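Local coordinates for protein tRNA dimethylallyltransferase (Staphylococcus epidermidis ATCC 12228, PDB 3D3Q) that probably transfers a dimethylallyl group from dimethylallyl diphosphate to adenine 37 of tRNAs that read codons beginning with uridine, at residues 47-52 and 227-232; 51-56 and 66-71. All blocks are in the same frame, centred on the assembly; numbering follows the deposited sequence.

Contact 1. Residues 47-52 and 227-232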
loop_
_atom_site.group_PDB
_atom_site.type_symbol
_atom_site.label_atom_id
_atom_site.label_comp_id
_atom_site.label_asym_id
_atom_site.label_seq_id
_atom_site.Cartn_x
_atom_site.Cartn_y
_atom_site.Cartn_z
HETATM N N MSE A 47 -7.725 -7.752 17.664
HETATM C CA MSE A 47 -7.369 -6.419 17.202
HETATM C C MSE A 47 -8.086 -6.180 15.877
HETATM O O MSE A 47 -7.488 -6.283 14.810
HETATM C CB MSE A 47 -5.861 -6.325 17.019
HETATM C CG MSE A 47 -5.111 -6.854 18.216
HETATM SE SE MSE A 47 -3.218 -6.612 18.050
HETATM C CE MSE A 47 -2.988 -5.024 19.116
ATOM N N ASP A 48 -9.375 -5.851 15.960
ATOM C CA ASP A 48 -10.190 -5.625 14.774
ATOM C C ASP A 48 -10.475 -4.149 14.467
ATOM O O ASP A 48 -10.395 -3.720 13.315
ATOM C CB ASP A 48 -11.516 -6.391 14.904
ATOM C CG ASP A 48 -11.370 -7.710 15.672
ATOM O OD1 ASP A 48 -10.439 -8.502 15.383
ATOM O OD2 ASP A 48 -12.203 -7.963 16.569
ATOM N N ILE A 49 -10.798 -3.375 15.493
ATOM C CA ILE A 49 -11.108 -1.968 15.302
ATOM C C ILE A 49 -9.914 -1.105 14.915
ATOM O O ILE A 49 -9.982 -0.352 13.949
ATOM C CB ILE A 49 -11.746 -1.380 16.575
ATOM C CG1 ILE A 49 -13.071 -2.079 16.852
ATOM C CG2 ILE A 49 -11.932 0.128 16.416
ATOM C CD1 ILE A 49 -13.733 -1.641 18.129
ATOM N N GLY A 50 -8.825 -1.205 15.666
ATOM C CA GLY A 50 -7.658 -0.386 15.365
ATOM C C GLY A 50 -6.939 -0.736 14.074
ATOM O O GLY A 50 -6.052 -0.013 13.623
ATOM N N THR A 51 -7.340 -1.834 13.459
ATOM C CA THR A 51 -6.688 -2.271 12.254
ATOM C C THR A 51 -7.580 -2.179 11.032
ATOM O O THR A 51 -7.174 -2.570 9.934
ATOM C CB THR A 51 -6.241 -3.706 12.418
ATOM O OG1 THR A 51 -7.393 -4.526 12.676
ATOM C CG2 THR A 51 -5.263 -3.818 13.595
ATOM N N ALA A 52 -8.793 -1.667 11.224
ATOM C CA ALA A 52 -9.777 -1.520 10.146
ATOM C C ALA A 52 -10.079 -2.884 9.540
ATOM O O ALA A 52 -10.321 -3.009 8.339
ATOM C CB ALA A 52 -9.264 -0.560 9.076
ATOM N N PHE A 227 -10.764 2.512 22.069
ATOM C CA PHE A 227 -10.190 2.562 23.396
ATOM C C PHE A 227 -10.630 1.340 24.204
ATOM O O PHE A 227 -9.828 0.762 24.934
ATOM C CB PHE A 227 -10.602 3.858 24.100
ATOM C CG PHE A 227 -9.882 4.105 25.396
ATOM C CD1 PHE A 227 -10.283 3.463 26.566
ATOM C CD2 PHE A 227 -8.781 4.955 25.442
ATOM C CE1 PHE A 227 -9.602 3.668 27.771
ATOM C CE2 PHE A 227 -8.094 5.168 26.638
ATOM C CZ PHE A 227 -8.503 4.517 27.808
ATOM N N ASN A 228 -11.889 0.933 24.069
ATOM C CA ASN A 228 -12.371 -0.226 24.811
ATOM C C ASN A 228 -11.586 -1.469 24.391
ATOM O O ASN A 228 -11.309 -2.354 25.203
ATOM C CB ASN A 228 -13.860 -0.456 24.557
ATOM C CG ASN A 228 -14.446 -1.502 25.483
ATOM O OD1 ASN A 228 -15.534 -2.023 25.247
ATOM N ND2 ASN A 228 -13.724 -1.812 26.552
ATOM N N GLU A 229 -11.223 -1.522 23.116
ATOM C CA GLU A 229 -10.481 -2.649 22.602
ATOM C C GLU A 229 -9.083 -2.705 23.213
ATOM O O GLU A 229 -8.691 -3.738 23.761
ATOM C CB GLU A 229 -10.385 -2.563 21.086
ATOM C CG GLU A 229 -10.080 -3.872 20.391
ATOM C CD GLU A 229 -9.987 -3.691 18.896
ATOM O OE1 GLU A 229 -8.949 -3.169 18.435
ATOM O OE2 GLU A 229 -10.954 -4.047 18.184
ATOM N N VAL A 230 -8.330 -1.608 23.137
ATOM C CA VAL A 230 -6.982 -1.604 23.696
ATOM C C VAL A 230 -7.024 -1.900 25.185
ATOM O O VAL A 230 -6.022 -2.293 25.775
ATOM C CB VAL A 230 -6.258 -0.260 23.491
ATOM C CG1 VAL A 230 -6.374 0.191 22.056
ATOM C CG2 VAL A 230 -6.802 0.767 24.427
ATOM N N GLN A 231 -8.193 -1.721 25.789
ATOM C CA GLN A 231 -8.352 -1.990 27.213
ATOM C C GLN A 231 -8.392 -3.484 27.449
ATOM O O GLN A 231 -7.755 -3.981 28.363
ATOM C CB GLN A 231 -9.640 -1.359 27.741
ATOM C CG GLN A 231 -9.572 0.146 27.972
ATOM C CD GLN A 231 -10.815 0.667 28.686
ATOM O OE1 GLN A 231 -11.929 0.559 28.169
ATOM N NE2 GLN A 231 -10.627 1.229 29.879
ATOM N N HIS A 232 -9.148 -4.192 26.621
ATOM C CA HIS A 232 -9.256 -5.634 26.754
ATOM C C HIS A 232 -7.914 -6.280 26.469
ATOM O O HIS A 232 -7.530 -7.256 27.119
ATOM C CB HIS A 232 -10.297 -6.179 25.784
ATOM C CG HIS A 232 -11.696 -5.732 26.086
ATOM N ND1 HIS A 232 -12.653 -5.569 25.105
ATOM C CD2 HIS A 232 -12.308 -5.430 27.259
ATOM C CE1 HIS A 232 -13.793 -5.187 25.660
ATOM N NE2 HIS A 232 -13.610 -5.097 26.966
#

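Contact 2. Residues 51-56 and 66-71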
loop_
_atom_site.group_PDB
_atom_site.type_symbol
_atom_site.label_atom_id
_atom_site.label_comp_id
_atom_site.label_asym_id
_atom_site.label_seq_id
_atom_site.Cartn_x
_atom_site.Cartn_y
_atom_site.Cartn_z
ATOM N N THR A 51 -7.340 -1.834 13.459
ATOM C CA THR A 51 -6.688 -2.271 12.254
ATOM C C THR A 51 -7.580 -2.179 11.032
ATOM O O THR A 51 -7.174 -2.570 9.934
ATOM C CB THR A 51 -6.241 -3.706 12.418
ATOM O OG1 THR A 51 -7.393 -4.526 12.676
ATOM C CG2 THR A 51 -5.263 -3.818 13.595
ATOM N N ALA A 52 -8.793 -1.667 11.224
ATOM C CA ALA A 52 -9.777 -1.520 10.146
ATOM C C ALA A 52 -10.079 -2.884 9.540
ATOM O O ALA A 52 -10.321 -3.009 8.339
ATOM C CB ALA A 52 -9.264 -0.560 9.076
ATOM N N LYS A 53 -10.066 -3.904 10.393
ATOM C CA LYS A 53 -10.329 -5.278 9.973
ATOM C C LYS A 53 -11.739 -5.467 9.426
ATOM O O LYS A 53 -12.722 -5.205 10.122
ATOM C CB LYS A 53 -10.117 -6.231 11.148
ATOM C CG LYS A 53 -10.423 -7.687 10.829
ATOM C CD LYS A 53 -10.084 -8.555 12.007
ATOM C CE LYS A 53 -8.613 -8.425 12.344
ATOM N NZ LYS A 53 -8.300 -9.032 13.668
ATOM N N VAL A 54 -11.829 -5.941 8.185
ATOM C CA VAL A 54 -13.118 -6.176 7.538
ATOM C C VAL A 54 -13.873 -7.310 8.223
ATOM O O VAL A 54 -13.284 -8.338 8.581
ATOM C CB VAL A 54 -12.925 -6.503 6.037
ATOM C CG1 VAL A 54 -11.860 -7.582 5.855
ATOM C CG2 VAL A 54 -14.241 -6.943 5.442
ATOM N N THR A 55 -15.176 -7.128 8.410
ATOM C CA THR A 55 -15.981 -8.142 9.082
ATOM C C THR A 55 -16.490 -9.236 8.164
ATOM O O THR A 55 -16.607 -9.048 6.955
ATOM C CB THR A 55 -17.188 -7.505 9.817
ATOM O OG1 THR A 55 -18.175 -7.057 8.868
ATOM C CG2 THR A 55 -16.724 -6.325 10.652
ATOM N N THR A 56 -16.778 -10.389 8.757
ATOM C CA THR A 56 -17.268 -11.525 7.991
ATOM C C THR A 56 -18.437 -11.093 7.104
ATOM O O THR A 56 -18.551 -11.534 5.967
ATOM C CB THR A 56 -17.748 -12.686 8.903
ATOM O OG1 THR A 56 -18.929 -12.285 9.606
ATOM C CG2 THR A 56 -16.680 -13.054 9.919
HETATM N N MSE A 66 -5.330 -14.751 5.807
HETATM C CA MSE A 66 -4.396 -13.906 6.540
HETATM C C MSE A 66 -5.084 -12.964 7.536
HETATM O O MSE A 66 -4.547 -11.904 7.861
HETATM C CB MSE A 66 -3.581 -13.074 5.552
HETATM C CG MSE A 66 -2.696 -13.894 4.619
HETATM SE SE MSE A 66 -1.196 -14.759 5.517
HETATM C CE MSE A 66 -0.197 -13.151 5.974
ATOM N N ILE A 67 -6.272 -13.342 8.010
ATOM C CA ILE A 67 -7.023 -12.523 8.970
ATOM C C ILE A 67 -7.387 -13.351 10.209
ATOM O O ILE A 67 -8.060 -14.376 10.097
ATOM C CB ILE A 67 -8.311 -11.941 8.320
ATOM C CG1 ILE A 67 -7.941 -11.134 7.077
ATOM C CG2 ILE A 67 -9.047 -11.049 9.313
ATOM C CD1 ILE A 67 -9.102 -10.666 6.292
ATOM N N ASP A 68 -6.934 -12.903 11.382
ATOM C CA ASP A 68 -7.178 -13.609 12.642
ATOM C C ASP A 68 -6.543 -14.993 12.607
ATOM O O ASP A 68 -7.190 -15.995 12.931
ATOM C CB ASP A 68 -8.676 -13.773 12.915
ATOM C CG ASP A 68 -9.360 -12.465 13.246
ATOM O OD1 ASP A 68 -8.837 -11.717 14.103
ATOM O OD2 ASP A 68 -10.430 -12.190 12.670
ATOM N N ILE A 69 -5.280 -15.053 12.201
ATOM C CA ILE A 69 -4.577 -16.320 12.126
ATOM C C ILE A 69 -3.547 -16.482 13.243
ATOM O O ILE A 69 -2.923 -17.532 13.368
ATOM C CB ILE A 69 -3.858 -16.469 10.780
ATOM C CG1 ILE A 69 -2.887 -15.304 10.569
ATOM C CG2 ILE A 69 -4.872 -16.549 9.660
ATOM C CD1 ILE A 69 -2.015 -15.446 9.341
ATOM N N LEU A 70 -3.381 -15.449 14.066
ATOM C CA LEU A 70 -2.420 -15.499 15.167
ATOM C C LEU A 70 -2.908 -14.707 16.377
ATOM O O LEU A 70 -3.770 -13.853 16.255
ATOM C CB LEU A 70 -1.080 -14.919 14.699
ATOM C CG LEU A 70 -0.427 -15.538 13.475
ATOM C CD1 LEU A 70 0.600 -14.586 12.933
ATOM C CD2 LEU A 70 0.186 -16.861 13.846
ATOM N N PRO A 71 -2.382 -15.009 17.574
ATOM C CA PRO A 71 -2.773 -14.289 18.789
ATOM C C PRO A 71 -1.879 -13.050 18.849
ATOM O O PRO A 71 -0.851 -12.998 18.187
ATOM C CB PRO A 71 -2.455 -15.280 19.893
ATOM C CG PRO A 71 -1.211 -15.916 19.376
ATOM C CD PRO A 71 -1.568 -16.183 17.919
#

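Contact 1. Residues 47-52 and 227-232
Glu229 stretches from helix 226-235 to the loop 47-52 with CG opposite its own backbone N (chi1 -159°) and the chain straight beyond it (chi2 -179°), which carries the carboxylate to three main-chain amides. In this P-loop NTPase-like fold the loop between strands 33-37 and 64-65 enters a type I beta turn, Ile49 to Ala52; the amides of Asp48, just before the turn, and of Ile49 and Gly50 within it face the carboxylate. The main bond runs from Ile49 N to Glu229 OE2, 2.8 Å and nearly straight at 166°, and uses the syn lone pair. Asp48 N reaches the same oxygen at 3.3 Å, more bent and from above the carboxylate plane, so OE2 is gripped twice. The other oxygen, OE1, takes a weak bond from Gly50 N and shares a further one with the hydroxyl of Tyr249, which probably limits the rotation of the carboxylate. Tyr249 belongs to 245-250, a region that probably interacts with substrate tRNA. The Ile49 side chain flanks OE2 through CB and CG1, crossing the glutamate obliquely. Asp48 brings a second negative charge close, but Lys53 is its partner, which probably eases the repulsion. Within the loop, Thr51 OG1 donates to Met47 O at 2.8 Å, from above the carbonyl plane.

Contact 2. Residues 51-56 and 66-71
Two loops at the edge of the parallel sheet of this P-loop NTPase-related fold meet here: segment 51-56 precedes the edge strand 64-65, while segment 66-71 comes after that strand and leads toward helix 78-94. Lys53 and Asp68 join them by a salt bridge, Lys53 NZ to Asp68 OD1 at 2.8 Å. The ammonium group approaches from above the carboxylate plane, 42° out of it. Lys53 sets out with CG opposite its backbone N (chi1 178°) and turns at chi3 (-60°), and this bend brings NZ to Asp68 while the methylenes lie along Ile67. There CG and CD pack on Ile67 CG2, the nearer being CD at 3.8 Å, as the two side chains run past each other in opposite directions. Lys53 CD thus sits between Ile67 CG2 and Asp68 OD2. NZ also bonds to the carbonyl oxygen of Tyr44, earlier in the same loop, which is its strongest polar partner, so its positive charge is probably stabilised from more than one side chain or carbonyl. Val54, whose side chain lies beside the P-loop and about 4 Å from that of Thr21, a probable substrate-binding residue, adds a looser apolar touch. Its side chain crosses that of Ile67 at about a right angle, with Val54 CG1 4.2 Å from Ile67 CD1.

The centres of contacts 1 and 2 lie 12 Å apart, on the same side of the chain's centre, and both start from the loop between strands 33-37 and 64-65. Along the chain, 47-52 overlaps 51-56 at Thr51 and Ala52; 66-71 follows just past the edge strand, and 227-232 comes much later, on helix 226-235. Contact 1 therefore ties the loop to a distant helix, while contact 2 joins it to the segment that follows edge strand 64-65 in the chain. Lys53 NZ connects them, through a salt bridge to Asp48 OD1 at 2.8 Å and a probable hydrogen bond to Met47 O at 3.1 Å. The same loop includes residues 39-42, which probably interact with substrate tRNA, and passes near the P-loop.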